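Local coordinates for protein dTDP-4-dehydrorhamnose 3,5-epimerase (Elizabethkingia anophelis NUHP1, PDB 6C46) that probably catalyses the epimerisation of dTDP-4-dehydro-6-deoxyglucose at C3' and C5' to dTDP-4-dehydrorhamnose, a step of dTDP-L-rhamnose biosynthesis, at residues L81-V92 with G108-F119. Numbering follows the deposited sequence.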
# COMPACT_ATOMS: atom_id res chain seq x y z
N LEU A 81 4.46 8.90 -1.99
CA LEU A 81 3.02 8.92 -1.79
C LEU A 81 2.78 8.35 -0.41
O LEU A 81 3.01 7.16 -0.18
CB LEU A 81 2.30 8.08 -2.85
CG LEU A 81 0.77 8.12 -2.79
CD1 LEU A 81 0.23 9.53 -3.01
CD2 LEU A 81 0.25 7.15 -3.85
N VAL A 82 2.36 9.20 0.52
CA VAL A 82 2.40 8.81 1.92
C VAL A 82 1.00 8.83 2.51
O VAL A 82 0.12 9.59 2.08
CB VAL A 82 3.36 9.73 2.72
CG1 VAL A 82 4.75 9.73 2.09
CG2 VAL A 82 2.87 11.16 2.72
N SER A 83 0.78 7.97 3.50
CA SER A 83 -0.49 7.94 4.20
C SER A 83 -0.28 7.30 5.55
O SER A 83 0.79 6.76 5.85
CB SER A 83 -1.57 7.19 3.40
OG SER A 83 -1.17 5.84 3.14
N CYS A 84 -1.31 7.37 6.38
CA CYS A 84 -1.25 6.84 7.73
C CYS A 84 -2.26 5.71 7.84
O CYS A 84 -3.45 5.93 7.59
CB CYS A 84 -1.52 7.95 8.75
SG CYS A 84 -1.58 7.38 10.41
N LEU A 85 -1.78 4.50 8.12
CA LEU A 85 -2.64 3.33 8.20
C LEU A 85 -3.24 3.11 9.58
O LEU A 85 -4.20 2.34 9.71
CB LEU A 85 -1.86 2.06 7.82
CG LEU A 85 -1.14 2.16 6.47
CD1 LEU A 85 -0.45 0.83 6.14
CD2 LEU A 85 -2.12 2.55 5.38
N GLU A 86 -2.65 3.67 10.63
CA GLU A 86 -3.20 3.56 11.98
C GLU A 86 -2.77 4.81 12.74
O GLU A 86 -1.61 5.22 12.63
CB GLU A 86 -2.69 2.29 12.69
CG GLU A 86 -3.29 2.05 14.08
CD GLU A 86 -2.61 0.93 14.87
OE1 GLU A 86 -1.68 0.28 14.34
OE2 GLU A 86 -3.01 0.70 16.03
N GLY A 87 -3.68 5.40 13.50
CA GLY A 87 -3.32 6.58 14.27
C GLY A 87 -3.38 7.86 13.44
O GLY A 87 -4.15 7.98 12.48
N ARG A 88 -2.56 8.83 13.84
CA ARG A 88 -2.57 10.15 13.22
C ARG A 88 -1.15 10.68 13.17
O ARG A 88 -0.41 10.59 14.16
CB ARG A 88 -3.43 11.15 14.03
CG ARG A 88 -4.88 10.78 14.28
CD ARG A 88 -5.45 11.64 15.45
NE ARG A 88 -5.28 13.07 15.19
CZ ARG A 88 -4.89 13.98 16.08
NH1 ARG A 88 -4.61 13.64 17.34
NH2 ARG A 88 -4.80 15.25 15.70
N VAL A 89 -0.77 11.28 12.04
CA VAL A 89 0.51 11.97 11.93
C VAL A 89 0.30 13.35 11.31
O VAL A 89 -0.70 13.61 10.63
CB VAL A 89 1.56 11.21 11.10
CG1 VAL A 89 1.81 9.79 11.67
CG2 VAL A 89 1.15 11.18 9.60
N TRP A 90 1.26 14.24 11.57
CA TRP A 90 1.36 15.52 10.88
C TRP A 90 2.55 15.42 9.94
O TRP A 90 3.67 15.16 10.38
CB TRP A 90 1.53 16.68 11.86
CG TRP A 90 1.51 18.04 11.20
CD1 TRP A 90 2.58 18.81 10.85
CD2 TRP A 90 0.34 18.77 10.81
NE1 TRP A 90 2.15 19.98 10.26
CE2 TRP A 90 0.78 19.98 10.23
CE3 TRP A 90 -1.03 18.52 10.90
CZ2 TRP A 90 -0.10 20.94 9.74
CZ3 TRP A 90 -1.91 19.48 10.41
CH2 TRP A 90 -1.44 20.68 9.84
N ASP A 91 2.29 15.59 8.65
CA ASP A 91 3.26 15.33 7.61
C ASP A 91 3.61 16.64 6.92
O ASP A 91 2.71 17.42 6.61
CB ASP A 91 2.68 14.36 6.59
CG ASP A 91 3.72 13.83 5.65
OD1 ASP A 91 4.25 12.72 5.91
OD2 ASP A 91 4.03 14.55 4.68
N VAL A 92 4.91 16.87 6.65
CA VAL A 92 5.37 18.16 6.11
C VAL A 92 6.23 17.92 4.87
O VAL A 92 7.08 17.02 4.87
CB VAL A 92 6.17 18.96 7.16
CG1 VAL A 92 6.76 20.21 6.53
CG2 VAL A 92 5.28 19.34 8.35
N GLY A 108 2.10 21.53 5.48
CA GLY A 108 1.86 20.41 6.38
C GLY A 108 0.38 20.08 6.43
O GLY A 108 -0.48 20.94 6.23
N MET A 109 0.09 18.83 6.77
CA MET A 109 -1.28 18.36 6.85
C MET A 109 -1.34 17.11 7.70
O MET A 109 -0.37 16.35 7.79
CB MET A 109 -1.84 18.07 5.45
CG MET A 109 -1.12 16.89 4.78
SD MET A 109 -1.87 16.43 3.22
CE MET A 109 -3.49 15.85 3.78
N GLU A 110 -2.52 16.87 8.29
CA GLU A 110 -2.74 15.66 9.07
C GLU A 110 -3.12 14.50 8.15
O GLU A 110 -4.02 14.62 7.32
CB GLU A 110 -3.83 15.88 10.13
CG GLU A 110 -4.14 14.58 10.92
CD GLU A 110 -4.98 14.79 12.17
OE1 GLU A 110 -5.83 13.92 12.45
OE2 GLU A 110 -4.79 15.81 12.87
N LEU A 111 -2.43 13.38 8.30
CA LEU A 111 -2.79 12.12 7.66
C LEU A 111 -3.22 11.15 8.76
O LEU A 111 -2.54 11.04 9.78
CB LEU A 111 -1.60 11.55 6.87
CG LEU A 111 -1.04 12.49 5.81
CD1 LEU A 111 0.26 11.94 5.22
CD2 LEU A 111 -2.05 12.71 4.68
N SER A 112 -4.34 10.46 8.56
CA SER A 112 -4.82 9.59 9.61
C SER A 112 -5.50 8.36 9.01
O SER A 112 -5.91 8.35 7.84
CB SER A 112 -5.80 10.34 10.54
OG SER A 112 -7.05 10.60 9.90
N ALA A 113 -5.61 7.31 9.82
CA ALA A 113 -6.37 6.15 9.37
C ALA A 113 -7.80 6.54 9.12
O ALA A 113 -8.43 6.06 8.16
CB ALA A 113 -6.31 5.04 10.42
N GLU A 114 -8.32 7.45 9.94
CA GLU A 114 -9.69 7.89 9.79
C GLU A 114 -9.88 8.69 8.51
O GLU A 114 -10.86 8.47 7.79
CB GLU A 114 -10.11 8.72 11.00
CG GLU A 114 -11.55 9.20 10.94
CD GLU A 114 -12.03 9.82 12.25
OE1 GLU A 114 -11.20 10.42 12.97
OE2 GLU A 114 -13.24 9.71 12.55
N ASN A 115 -8.96 9.62 8.19
CA ASN A 115 -9.29 10.47 7.05
C ASN A 115 -8.89 9.87 5.72
O ASN A 115 -9.33 10.36 4.67
CB ASN A 115 -8.74 11.92 7.21
CG ASN A 115 -7.20 12.08 7.10
OD1 ASN A 115 -6.47 11.27 6.51
ND2 ASN A 115 -6.72 13.19 7.67
N LYS A 116 -8.09 8.79 5.72
CA LYS A 116 -7.75 8.03 4.52
C LYS A 116 -7.05 8.87 3.45
O LYS A 116 -6.94 8.44 2.29
CB LYS A 116 -9.00 7.37 3.92
CG LYS A 116 -9.79 6.54 4.92
CD LYS A 116 -11.06 5.96 4.25
CE LYS A 116 -11.98 5.26 5.25
NZ LYS A 116 -12.53 6.17 6.30
N LEU A 117 -6.53 10.03 3.82
CA LEU A 117 -5.88 10.88 2.84
C LEU A 117 -4.49 10.35 2.46
O LEU A 117 -3.80 9.71 3.26
CB LEU A 117 -5.74 12.31 3.39
CG LEU A 117 -7.08 13.03 3.64
CD1 LEU A 117 -6.88 14.45 4.27
CD2 LEU A 117 -7.86 13.14 2.33
N GLN A 118 -4.07 10.66 1.24
CA GLN A 118 -2.70 10.45 0.82
C GLN A 118 -2.11 11.77 0.37
O GLN A 118 -2.81 12.64 -0.15
CB GLN A 118 -2.60 9.46 -0.33
CG GLN A 118 -3.18 8.09 -0.01
CD GLN A 118 -3.37 7.35 -1.31
OE1 GLN A 118 -2.47 6.68 -1.77
NE2 GLN A 118 -4.55 7.53 -1.93
N PHE A 119 -0.79 11.88 0.50
CA PHE A 119 -0.07 13.12 0.23
C PHE A 119 1.02 12.77 -0.76
O PHE A 119 1.83 11.86 -0.50
CB PHE A 119 0.50 13.67 1.55
CG PHE A 119 1.12 15.05 1.47
CD1 PHE A 119 2.19 15.37 2.31
CD2 PHE A 119 0.62 16.02 0.64
CE1 PHE A 119 2.76 16.66 2.29
CE2 PHE A 119 1.18 17.30 0.62
CZ PHE A 119 2.26 17.61 1.44
O HOH W 1 -3.88 8.73 5.78
O HOH W 2 -7.09 7.94 12.72
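Arg88 and Glu110 meet through complementary chains: Glu110 runs out extended, CG anti to its backbone N (chi1 177°), while Arg88 bends at chi3 (55°) and turns the NE side of its guanidinium to the acid. In a side-on salt bridge, Arg88 NE donates to Glu110 OE1 and Arg88 NH2 to Glu110 OE2, both at 2.9 Å. Both oxygens lie near the guanidinium plane but are met from above the carboxylate plane, the two groups being turned 54° apart. On the same sheet face, Trp90 lays one face of its indole on the peptide backbone of Met109, with Trp90 CE3 3.5 Å from Met109 C, and its benzo rim reaches Gly108; having no side chain, Gly108 lets the ring settle there. Lys166 adds a cation-pi contact to this indole.

The other face of these strands looks inward. Leu111 CD1 touches both Val82 CG2 and Asp91 CB, 3.7 Å from each. Asp91 points OD2 at the edge of the Phe119 ring, 3.1 Å from CD1, with carboxylate and ring nearly perpendicular; its OD1 is hydrogen-bonded to His127. Met109 SD rests over one face of Phe119, toward the rim.

Strands 88-92 and 108-112 pair antiparallel through Val89-Leu111 and Asp91-Met109, whereas Val82 pairs with Phe119 in the second sheet. Where the sheets part, a water accepts from Cys84 N and lies within reach of Ser112 O and Leu117 O. In the turn between 112 and 118, Asn115 OD1 takes Ser112 N and Leu117 N from opposite faces of its amide plane. Val82 also touches Tyr140, the predicted proton donor. Two antiparallel sheets packed face to face, with both chain segments crossing from one to the other, are the cupin jelly-roll barrel of the RmlC epimerases.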